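Local coordinates for protein RNA-dependent RNA Polymerase (Bombyx mori cytoplasmic polyhedrosis virus, PDB 6TZ0) that synthesises RNA on an RNA template, transcribing the double-stranded viral genome into plus strands and probably making the complementary minus strands, at residues Pro1091-Gly1096 against Arg1126-Tyr1131; Gly842-Ala847 against Ala869-Leu874; Lys585-Phe590 against Lys600-Ala605. All coordinates share one frame; numbering follows the deposited sequence.

Contact 1 of 3, residues Pro1091-Gly1096 against Arg1126-Tyr1131; sequences PVFKQG and RAFAYY
F1093 reaches from helix 1091-1101 to the F1128 and Y1131 side chains of helix 1118-1132. Its CB leaves the helix side-on to the second helix. CG lies anti to the backbone N (chi1 -173°), and the ring runs across to the second helix. CD1 comes first, 3.7 Å from F1128 CE1. CE1 goes further, 3.5 Å from F1128 CD1, and it also touches the methyl CB of A1127. At the tip, CZ sits 3.6 Å from Y1131 CB. CE2, on the other side of the ring, lies over one face of Y1131, off toward the rim, 3.8 Å from Y1131 CG. The F1093 and Y1131 rings meet edge-to-face, T-shaped, with planes at 82°. The three rings form an aromatic cluster between two helices of the C-terminal region of this reovirus-type polymerase. The helix segments cross at -70°, with axes 11.0 Å apart, and aromatic side chains span that distance. F1128 and F1093 pass each other in opposite directions, and their rings meet obliquely. F1128 CE1 lies over one face of F1093. The F1128 ring then lies against backbone: its CE1 is 3.4 Å from G1096 C, and G1096 O sits over one of its faces. G1096 has no side chain, which lets the ring reach that backbone. Y1088 adds another edge-to-face partner to F1093, and the ring of Y1100 meets F1128.

Contact 2 of 3, residues Gly842-Ala847 against Ala869-Leu874; sequences GGEYPA and AYKRRL
K871 reaches across to the Y845 carbonyl in a buried contact between a loop and a 3-10 turn. The loop 842-847 runs between strands 827-831 and 867-868. Segment 869-874, in the C-terminal family region, is a 3-10 turn that leads toward helix 873-878. The two parts meet through a single lysine-to-backbone hydrogen bond and a little apolar packing. K871 NZ donates to Y845 O at 2.8 Å. The ammonium approaches from above the carbonyl plane, 49° out of it, and the C=O...N angle is 128°. The lysine chain bends at chi2 and chi3 (-70° at chi3, which places CE). On the way CE passes 3.5 Å from Y845 O. NZ also forms a salt bridge with E861 OE1, the same oxygen that accepts the backbone N of A847. E861 therefore ties the lysine and the loop together, and its charge would be expected to balance the buried ammonium. The Y845 side chain leaves the backbone away from 869-874; P846 CD lies over one face of its ring, and its OH is bonded to K778 O. E844 adds loose packing, its CG 4.4 Å from K871 CG. Further along, A847 CB meets one branch of the leucine, 4.1 Å from L874 CD2.

Contact 3 of 3, residues Lys585-Phe590 against Lys600-Ala605; sequences KNMEVF and KYVNAA
M587 and V602 are diagonal neighbours on one face of the antiparallel hairpin of strands 585-591 and 598-602, while N586 and Y601 meet on the other. The hairpin forms one side of a four-stranded antiparallel sheet: 585-591 lies next to 370-375, and 598-602 is outermost within this chain. M587 CG is anti to its backbone N, and the chain stays extended beyond it (chi2 176°). This carries SD across to V602 CG2, the methyl beside the V602 backbone N, at 3.7 Å. V589 CG1 sits between its own backbone N and carbonyl carbon (chi1 79°), and it touches K600 CG at 3.7 Å. K600 NZ pairs with E591 in a salt bridge. N586 OD1 comes to the edge of the Y601 ring, near the ring plane, 3.5 Å from Y601 CD1. Backbone bonds join K585 with V602, and M587 with K600, two per pair. M587 N to K600 O is 2.9 Å but bent, at 140° about the hydrogen. K585 and E588 also pack on D160 and W187 of the neighbouring viral structural protein 4 chain. Four backbone bonds set the register. Side chains add to it: M587 against V602 among the lysine chains, and N586 OD1 against a ring edge on the exposed face.

Overall arrangement
The three contacts lie apart in the chain and share no elements. Contacts 1 and 2 are buried; contact 3 is partly exposed, about 47 Å from the chain centre, and reaches a second protein. Contact 1 relies on aromatic packing between two helices. Contact 2 relies on a charged lysine, satisfied by a carbonyl and a glutamate, between an irregular loop and a 3-10 turn. Contact 3 relies mainly on strand-to-strand backbone bonds within the central polymerase domain. Contacts 1 and 2 are the closer pair, with centres 28 Å apart and nearest atoms about 14 Å apart. Contacts 2 and 3 sit on opposite sides of the chain centre, 66 Å apart between centres. None lies at an annotated site.

Contact 1 of 3, residues Pro1091-Gly1096 against Arg1126-Tyr1131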
loop_
_atom_site.group_PDB
_atom_site.type_symbol
_atom_site.label_atom_id
_atom_site.label_comp_id
_atom_site.label_asym_id
_atom_site.label_seq_id
_atom_site.Cartn_x
_atom_site.Cartn_y
_atom_site.Cartn_z
ATOM N N PRO A 1091 -13.379 -23.590 16.275
ATOM C CA PRO A 1091 -13.078 -25.026 16.194
ATOM C C PRO A 1091 -11.876 -25.429 17.023
ATOM O O PRO A 1091 -11.805 -26.591 17.451
ATOM C CB PRO A 1091 -12.830 -25.246 14.696
ATOM C CG PRO A 1091 -13.528 -24.108 14.027
ATOM C CD PRO A 1091 -13.366 -22.948 14.953
ATOM N N VAL A 1092 -10.950 -24.492 17.269
ATOM C CA VAL A 1092 -9.807 -24.729 18.150
ATOM C C VAL A 1092 -10.285 -25.109 19.544
ATOM O O VAL A 1092 -9.953 -26.182 20.062
ATOM C CB VAL A 1092 -8.904 -23.486 18.210
ATOM C CG1 VAL A 1092 -7.696 -23.753 19.093
ATOM C CG2 VAL A 1092 -8.493 -23.039 16.829
ATOM N N PHE A 1093 -11.102 -24.240 20.154
ATOM C CA PHE A 1093 -11.567 -24.487 21.512
ATOM C C PHE A 1093 -12.512 -25.678 21.568
ATOM O O PHE A 1093 -12.512 -26.414 22.556
ATOM C CB PHE A 1093 -12.267 -23.257 22.094
ATOM C CG PHE A 1093 -12.621 -23.409 23.552
ATOM C CD1 PHE A 1093 -11.677 -23.145 24.526
ATOM C CD2 PHE A 1093 -13.876 -23.871 23.948
ATOM C CE1 PHE A 1093 -11.981 -23.302 25.858
ATOM C CE2 PHE A 1093 -14.168 -24.059 25.273
ATOM C CZ PHE A 1093 -13.224 -23.759 26.229
ATOM N N LYS A 1094 -13.338 -25.868 20.538
ATOM C CA LYS A 1094 -14.311 -26.956 20.567
ATOM C C LYS A 1094 -13.625 -28.312 20.491
ATOM O O LYS A 1094 -13.903 -29.201 21.307
ATOM C CB LYS A 1094 -15.324 -26.793 19.437
ATOM C CG LYS A 1094 -16.308 -25.668 19.663
ATOM C CD LYS A 1094 -17.367 -25.641 18.586
ATOM C CE LYS A 1094 -16.810 -25.108 17.280
ATOM N NZ LYS A 1094 -17.873 -24.965 16.251
ATOM N N GLN A 1095 -12.691 -28.469 19.548
ATOM C CA GLN A 1095 -11.930 -29.711 19.462
ATOM C C GLN A 1095 -11.023 -29.901 20.673
ATOM O O GLN A 1095 -10.847 -31.036 21.144
ATOM C CB GLN A 1095 -11.129 -29.729 18.163
ATOM C CG GLN A 1095 -12.009 -29.829 16.921
ATOM C CD GLN A 1095 -11.236 -29.670 15.628
ATOM O OE1 GLN A 1095 -10.036 -29.405 15.634
ATOM N NE2 GLN A 1095 -11.929 -29.819 14.509
ATOM N N GLY A 1096 -10.500 -28.806 21.229
ATOM C CA GLY A 1096 -9.692 -28.912 22.429
ATOM C C GLY A 1096 -10.495 -29.309 23.651
ATOM O O GLY A 1096 -10.006 -30.034 24.513
ATOM N N ARG A 1126 -6.393 -22.936 31.157
ATOM C CA ARG A 1126 -7.284 -22.190 32.041
ATOM C C ARG A 1126 -8.613 -21.869 31.365
ATOM O O ARG A 1126 -9.639 -21.755 32.044
ATOM C CB ARG A 1126 -6.595 -20.917 32.522
ATOM C CG ARG A 1126 -5.402 -21.196 33.407
ATOM C CD ARG A 1126 -4.682 -19.931 33.838
ATOM N NE ARG A 1126 -5.460 -19.133 34.777
ATOM C CZ ARG A 1126 -5.085 -17.940 35.224
ATOM N NH1 ARG A 1126 -3.940 -17.411 34.817
ATOM N NH2 ARG A 1126 -5.849 -17.279 36.084
ATOM N N ALA A 1127 -8.621 -21.756 30.034
ATOM C CA ALA A 1127 -9.868 -21.572 29.302
ATOM C C ALA A 1127 -10.758 -22.806 29.393
ATOM O O ALA A 1127 -11.977 -22.683 29.578
ATOM C CB ALA A 1127 -9.572 -21.227 27.843
ATOM N N PHE A 1128 -10.167 -24.005 29.290
ATOM C CA PHE A 1128 -10.971 -25.215 29.472
ATOM C C PHE A 1128 -11.464 -25.344 30.904
ATOM O O PHE A 1128 -12.592 -25.796 31.140
ATOM C CB PHE A 1128 -10.202 -26.481 29.115
ATOM C CG PHE A 1128 -9.719 -26.520 27.719
ATOM C CD1 PHE A 1128 -10.604 -26.370 26.669
ATOM C CD2 PHE A 1128 -8.405 -26.839 27.448
ATOM C CE1 PHE A 1128 -10.161 -26.416 25.374
ATOM C CE2 PHE A 1128 -7.962 -26.918 26.164
ATOM C CZ PHE A 1128 -8.838 -26.699 25.121
ATOM N N ALA A 1129 -10.624 -24.961 31.870
ATOM C CA ALA A 1129 -11.027 -25.042 33.269
ATOM C C ALA A 1129 -12.147 -24.058 33.581
ATOM O O ALA A 1129 -13.006 -24.336 34.423
ATOM C CB ALA A 1129 -9.826 -24.799 34.179
ATOM N N TYR A 1130 -12.169 -22.912 32.902
ATOM C CA TYR A 1130 -13.246 -21.968 33.151
ATOM C C TYR A 1130 -14.490 -22.301 32.339
ATOM O O TYR A 1130 -15.584 -21.845 32.672
ATOM C CB TYR A 1130 -12.788 -20.544 32.850
ATOM C CG TYR A 1130 -13.711 -19.506 33.435
ATOM C CD1 TYR A 1130 -13.678 -19.222 34.794
ATOM C CD2 TYR A 1130 -14.624 -18.830 32.648
ATOM C CE1 TYR A 1130 -14.525 -18.284 35.346
ATOM C CE2 TYR A 1130 -15.473 -17.900 33.193
ATOM C CZ TYR A 1130 -15.417 -17.623 34.535
ATOM O OH TYR A 1130 -16.268 -16.681 35.062
ATOM N N TYR A 1131 -14.358 -23.077 31.268
ATOM C CA TYR A 1131 -15.574 -23.504 30.589
ATOM C C TYR A 1131 -16.222 -24.692 31.288
ATOM O O TYR A 1131 -17.449 -24.828 31.252
ATOM C CB TYR A 1131 -15.280 -23.842 29.131
ATOM C CG TYR A 1131 -16.516 -24.113 28.302
ATOM C CD1 TYR A 1131 -17.328 -23.068 27.874
ATOM C CD2 TYR A 1131 -16.870 -25.406 27.946
ATOM C CE1 TYR A 1131 -18.451 -23.301 27.113
ATOM C CE2 TYR A 1131 -17.996 -25.650 27.185
ATOM C CZ TYR A 1131 -18.782 -24.591 26.774
ATOM O OH TYR A 1131 -19.905 -24.825 26.018
#

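Contact 2 of 3, residues Gly842-Ala847 against Ala869-Leu874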
loop_
_atom_site.group_PDB
_atom_site.type_symbol
_atom_site.label_atom_id
_atom_site.label_comp_id
_atom_site.label_asym_id
_atom_site.label_seq_id
_atom_site.Cartn_x
_atom_site.Cartn_y
_atom_site.Cartn_z
ATOM N N GLY A 842 -30.023 -12.169 10.088
ATOM C CA GLY A 842 -30.783 -11.581 9.011
ATOM C C GLY A 842 -30.237 -10.214 8.686
ATOM O O GLY A 842 -29.113 -10.096 8.196
ATOM N N GLY A 843 -31.004 -9.170 8.965
ATOM C CA GLY A 843 -30.521 -7.830 8.715
ATOM C C GLY A 843 -29.780 -7.244 9.896
ATOM O O GLY A 843 -28.824 -6.485 9.706
ATOM N N GLU A 844 -30.215 -7.611 11.108
ATOM C CA GLU A 844 -29.699 -7.100 12.384
ATOM C C GLU A 844 -29.774 -5.577 12.444
ATOM O O GLU A 844 -28.826 -4.894 12.832
ATOM C CB GLU A 844 -28.275 -7.588 12.655
ATOM C CG GLU A 844 -28.156 -9.071 12.893
ATOM C CD GLU A 844 -26.735 -9.495 13.165
ATOM O OE1 GLU A 844 -25.835 -8.636 13.085
ATOM O OE2 GLU A 844 -26.512 -10.689 13.447
ATOM N N TYR A 845 -30.914 -5.051 12.055
ATOM C CA TYR A 845 -31.095 -3.618 11.994
ATOM C C TYR A 845 -31.962 -3.154 13.164
ATOM O O TYR A 845 -32.800 -3.918 13.648
ATOM C CB TYR A 845 -31.741 -3.235 10.655
ATOM C CG TYR A 845 -31.714 -1.775 10.341
ATOM C CD1 TYR A 845 -30.544 -1.171 9.922
ATOM C CD2 TYR A 845 -32.849 -0.998 10.469
ATOM C CE1 TYR A 845 -30.500 0.158 9.649
ATOM C CE2 TYR A 845 -32.818 0.338 10.189
ATOM C CZ TYR A 845 -31.639 0.907 9.777
ATOM O OH TYR A 845 -31.587 2.239 9.498
ATOM N N PRO A 846 -31.740 -1.943 13.686
ATOM C CA PRO A 846 -32.584 -1.444 14.779
ATOM C C PRO A 846 -34.029 -1.229 14.356
ATOM O O PRO A 846 -34.311 -0.684 13.289
ATOM C CB PRO A 846 -31.914 -0.121 15.161
ATOM C CG PRO A 846 -30.518 -0.291 14.751
ATOM C CD PRO A 846 -30.546 -1.101 13.506
ATOM N N ALA A 847 -34.942 -1.650 15.219
ATOM C CA ALA A 847 -36.353 -1.747 14.884
ATOM C C ALA A 847 -37.166 -0.596 15.462
ATOM O O ALA A 847 -36.761 0.076 16.408
ATOM C CB ALA A 847 -36.926 -3.079 15.373
ATOM N N ALA A 869 -26.648 -12.132 18.811
ATOM C CA ALA A 869 -27.725 -12.941 19.363
ATOM C C ALA A 869 -28.701 -12.139 20.212
ATOM O O ALA A 869 -29.742 -12.679 20.597
ATOM C CB ALA A 869 -27.147 -14.088 20.192
ATOM N N TYR A 870 -28.399 -10.873 20.508
ATOM C CA TYR A 870 -29.301 -10.049 21.300
ATOM C C TYR A 870 -30.531 -9.615 20.506
ATOM O O TYR A 870 -31.529 -9.201 21.105
ATOM C CB TYR A 870 -28.531 -8.842 21.850
ATOM C CG TYR A 870 -29.321 -7.951 22.779
ATOM C CD1 TYR A 870 -29.728 -8.406 24.025
ATOM C CD2 TYR A 870 -29.635 -6.645 22.421
ATOM C CE1 TYR A 870 -30.447 -7.600 24.877
ATOM C CE2 TYR A 870 -30.347 -5.824 23.272
ATOM C CZ TYR A 870 -30.750 -6.311 24.500
ATOM O OH TYR A 870 -31.460 -5.499 25.353
ATOM N N LYS A 871 -30.508 -9.751 19.179
ATOM C CA LYS A 871 -31.677 -9.430 18.370
ATOM C C LYS A 871 -32.786 -10.472 18.497
ATOM O O LYS A 871 -33.917 -10.216 18.072
ATOM C CB LYS A 871 -31.267 -9.276 16.907
ATOM C CG LYS A 871 -30.333 -8.118 16.652
ATOM C CD LYS A 871 -31.018 -6.802 16.938
ATOM C CE LYS A 871 -32.072 -6.513 15.898
ATOM N NZ LYS A 871 -32.710 -5.191 16.120
ATOM N N ARG A 872 -32.491 -11.639 19.077
ATOM C CA ARG A 872 -33.506 -12.670 19.262
ATOM C C ARG A 872 -34.489 -12.308 20.372
ATOM O O ARG A 872 -35.607 -12.831 20.402
ATOM C CB ARG A 872 -32.816 -14.013 19.531
ATOM C CG ARG A 872 -33.731 -15.220 19.546
ATOM C CD ARG A 872 -33.001 -16.529 19.635
ATOM N NE ARG A 872 -33.956 -17.619 19.816
ATOM C CZ ARG A 872 -34.586 -18.239 18.825
ATOM N NH1 ARG A 872 -35.440 -19.213 19.095
ATOM N NH2 ARG A 872 -34.359 -17.895 17.566
ATOM N N ARG A 873 -34.121 -11.369 21.245
ATOM C CA ARG A 873 -35.000 -10.943 22.325
ATOM C C ARG A 873 -36.215 -10.168 21.817
ATOM O O ARG A 873 -37.201 -10.035 22.549
ATOM C CB ARG A 873 -34.185 -10.108 23.315
ATOM C CG ARG A 873 -34.838 -9.817 24.650
ATOM C CD ARG A 873 -33.902 -9.052 25.550
ATOM N NE ARG A 873 -34.541 -8.715 26.813
ATOM C CZ ARG A 873 -35.200 -7.583 27.033
ATOM N NH1 ARG A 873 -35.301 -6.675 26.077
ATOM N NH2 ARG A 873 -35.753 -7.357 28.211
ATOM N N LEU A 874 -36.183 -9.679 20.574
ATOM C CA LEU A 874 -37.348 -8.999 20.017
ATOM C C LEU A 874 -38.504 -9.966 19.783
ATOM O O LEU A 874 -39.671 -9.566 19.881
ATOM C CB LEU A 874 -36.964 -8.294 18.718
ATOM C CG LEU A 874 -38.007 -7.375 18.083
ATOM C CD1 LEU A 874 -38.295 -6.202 19.000
ATOM C CD2 LEU A 874 -37.551 -6.906 16.720
#

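Contact 3 of 3, residues Lys585-Phe590 against Lys600-Ala605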
loop_
_atom_site.group_PDB
_atom_site.type_symbol
_atom_site.label_atom_id
_atom_site.label_comp_id
_atom_site.label_asym_id
_atom_site.label_seq_id
_atom_site.Cartn_x
_atom_site.Cartn_y
_atom_site.Cartn_z
ATOM N N LYS A 585 30.758 -12.317 4.928
ATOM C CA LYS A 585 32.049 -12.689 4.370
ATOM C C LYS A 585 32.960 -11.476 4.332
ATOM O O LYS A 585 32.513 -10.336 4.452
ATOM C CB LYS A 585 31.907 -13.276 2.966
ATOM C CG LYS A 585 31.404 -12.328 1.903
ATOM C CD LYS A 585 31.377 -13.058 0.579
ATOM C CE LYS A 585 31.024 -12.151 -0.574
ATOM N NZ LYS A 585 29.618 -11.713 -0.542
ATOM N N ASN A 586 34.253 -11.742 4.169
ATOM C CA ASN A 586 35.218 -10.681 3.930
ATOM C C ASN A 586 35.106 -10.194 2.496
ATOM O O ASN A 586 34.917 -10.976 1.563
ATOM C CB ASN A 586 36.644 -11.153 4.193
ATOM C CG ASN A 586 36.918 -11.393 5.651
ATOM O OD1 ASN A 586 36.463 -10.649 6.510
ATOM N ND2 ASN A 586 37.675 -12.439 5.940
ATOM N N MET A 587 35.261 -8.890 2.323
ATOM C CA MET A 587 34.876 -8.229 1.088
ATOM C C MET A 587 35.885 -7.134 0.793
ATOM O O MET A 587 36.252 -6.381 1.696
ATOM C CB MET A 587 33.460 -7.674 1.246
ATOM C CG MET A 587 32.839 -6.989 0.062
ATOM S SD MET A 587 31.146 -6.573 0.518
ATOM C CE MET A 587 30.642 -5.552 -0.853
ATOM N N GLU A 588 36.360 -7.074 -0.447
ATOM C CA GLU A 588 37.288 -6.022 -0.843
ATOM C C GLU A 588 36.549 -4.695 -0.910
ATOM O O GLU A 588 35.419 -4.623 -1.395
ATOM C CB GLU A 588 37.921 -6.355 -2.191
ATOM C CG GLU A 588 39.000 -5.397 -2.627
ATOM C CD GLU A 588 39.586 -5.761 -3.968
ATOM O OE1 GLU A 588 39.149 -6.775 -4.550
ATOM O OE2 GLU A 588 40.475 -5.027 -4.451
ATOM N N VAL A 589 37.180 -3.635 -0.413
ATOM C CA VAL A 589 36.443 -2.425 -0.088
ATOM C C VAL A 589 37.365 -1.222 -0.253
ATOM O O VAL A 589 38.588 -1.345 -0.179
ATOM C CB VAL A 589 35.866 -2.558 1.344
ATOM C CG1 VAL A 589 36.901 -2.292 2.417
ATOM C CG2 VAL A 589 34.676 -1.728 1.534
ATOM N N PHE A 590 36.777 -0.061 -0.521
ATOM C CA PHE A 590 37.522 1.185 -0.615
ATOM C C PHE A 590 37.186 2.098 0.553
ATOM O O PHE A 590 36.099 2.027 1.127
ATOM C CB PHE A 590 37.241 1.932 -1.916
ATOM C CG PHE A 590 37.790 1.263 -3.129
ATOM C CD1 PHE A 590 39.153 1.180 -3.323
ATOM C CD2 PHE A 590 36.950 0.765 -4.103
ATOM C CE1 PHE A 590 39.670 0.578 -4.441
ATOM C CE2 PHE A 590 37.460 0.168 -5.232
ATOM C CZ PHE A 590 38.821 0.069 -5.397
ATOM N N LYS A 600 37.245 -5.771 4.606
ATOM C CA LYS A 600 36.405 -5.684 5.787
ATOM C C LYS A 600 35.420 -6.838 5.808
ATOM O O LYS A 600 35.086 -7.414 4.773
ATOM C CB LYS A 600 35.644 -4.358 5.857
ATOM C CG LYS A 600 36.536 -3.150 6.021
ATOM C CD LYS A 600 37.233 -3.166 7.362
ATOM C CE LYS A 600 38.012 -1.890 7.591
ATOM N NZ LYS A 600 39.205 -1.800 6.713
ATOM N N TYR A 601 34.972 -7.170 7.011
ATOM C CA TYR A 601 33.957 -8.192 7.210
ATOM C C TYR A 601 32.587 -7.542 7.093
ATOM O O TYR A 601 32.259 -6.633 7.860
ATOM C CB TYR A 601 34.140 -8.841 8.576
ATOM C CG TYR A 601 33.266 -10.036 8.844
ATOM C CD1 TYR A 601 33.611 -11.288 8.363
ATOM C CD2 TYR A 601 32.104 -9.914 9.584
ATOM C CE1 TYR A 601 32.824 -12.383 8.611
ATOM C CE2 TYR A 601 31.309 -11.003 9.835
ATOM C CZ TYR A 601 31.675 -12.233 9.349
ATOM O OH TYR A 601 30.885 -13.325 9.602
ATOM N N VAL A 602 31.794 -7.991 6.126
ATOM C CA VAL A 602 30.508 -7.385 5.811
ATOM C C VAL A 602 29.427 -8.436 6.015
ATOM O O VAL A 602 29.493 -9.514 5.418
ATOM C CB VAL A 602 30.482 -6.852 4.368
ATOM C CG1 VAL A 602 29.150 -6.225 4.055
ATOM C CG2 VAL A 602 31.605 -5.863 4.136
ATOM N N ASN A 603 28.435 -8.128 6.848
ATOM C CA ASN A 603 27.378 -9.096 7.097
ATOM C C ASN A 603 26.340 -9.055 5.974
ATOM O O ASN A 603 26.448 -8.279 5.025
ATOM C CB ASN A 603 26.756 -8.884 8.480
ATOM C CG ASN A 603 26.172 -7.501 8.681
ATOM O OD1 ASN A 603 26.224 -6.655 7.814
ATOM N ND2 ASN A 603 25.582 -7.284 9.837
ATOM N N ALA A 604 25.308 -9.896 6.094
ATOM C CA ALA A 604 24.373 -10.103 4.991
ATOM C C ALA A 604 23.436 -8.918 4.804
ATOM O O ALA A 604 23.122 -8.539 3.665
ATOM C CB ALA A 604 23.564 -11.373 5.233
ATOM N N ALA A 605 22.973 -8.334 5.909
ATOM C CA ALA A 605 22.006 -7.246 5.847
ATOM C C ALA A 605 22.601 -5.994 5.228
ATOM O O ALA A 605 21.910 -5.271 4.509
ATOM C CB ALA A 605 21.483 -6.939 7.243
#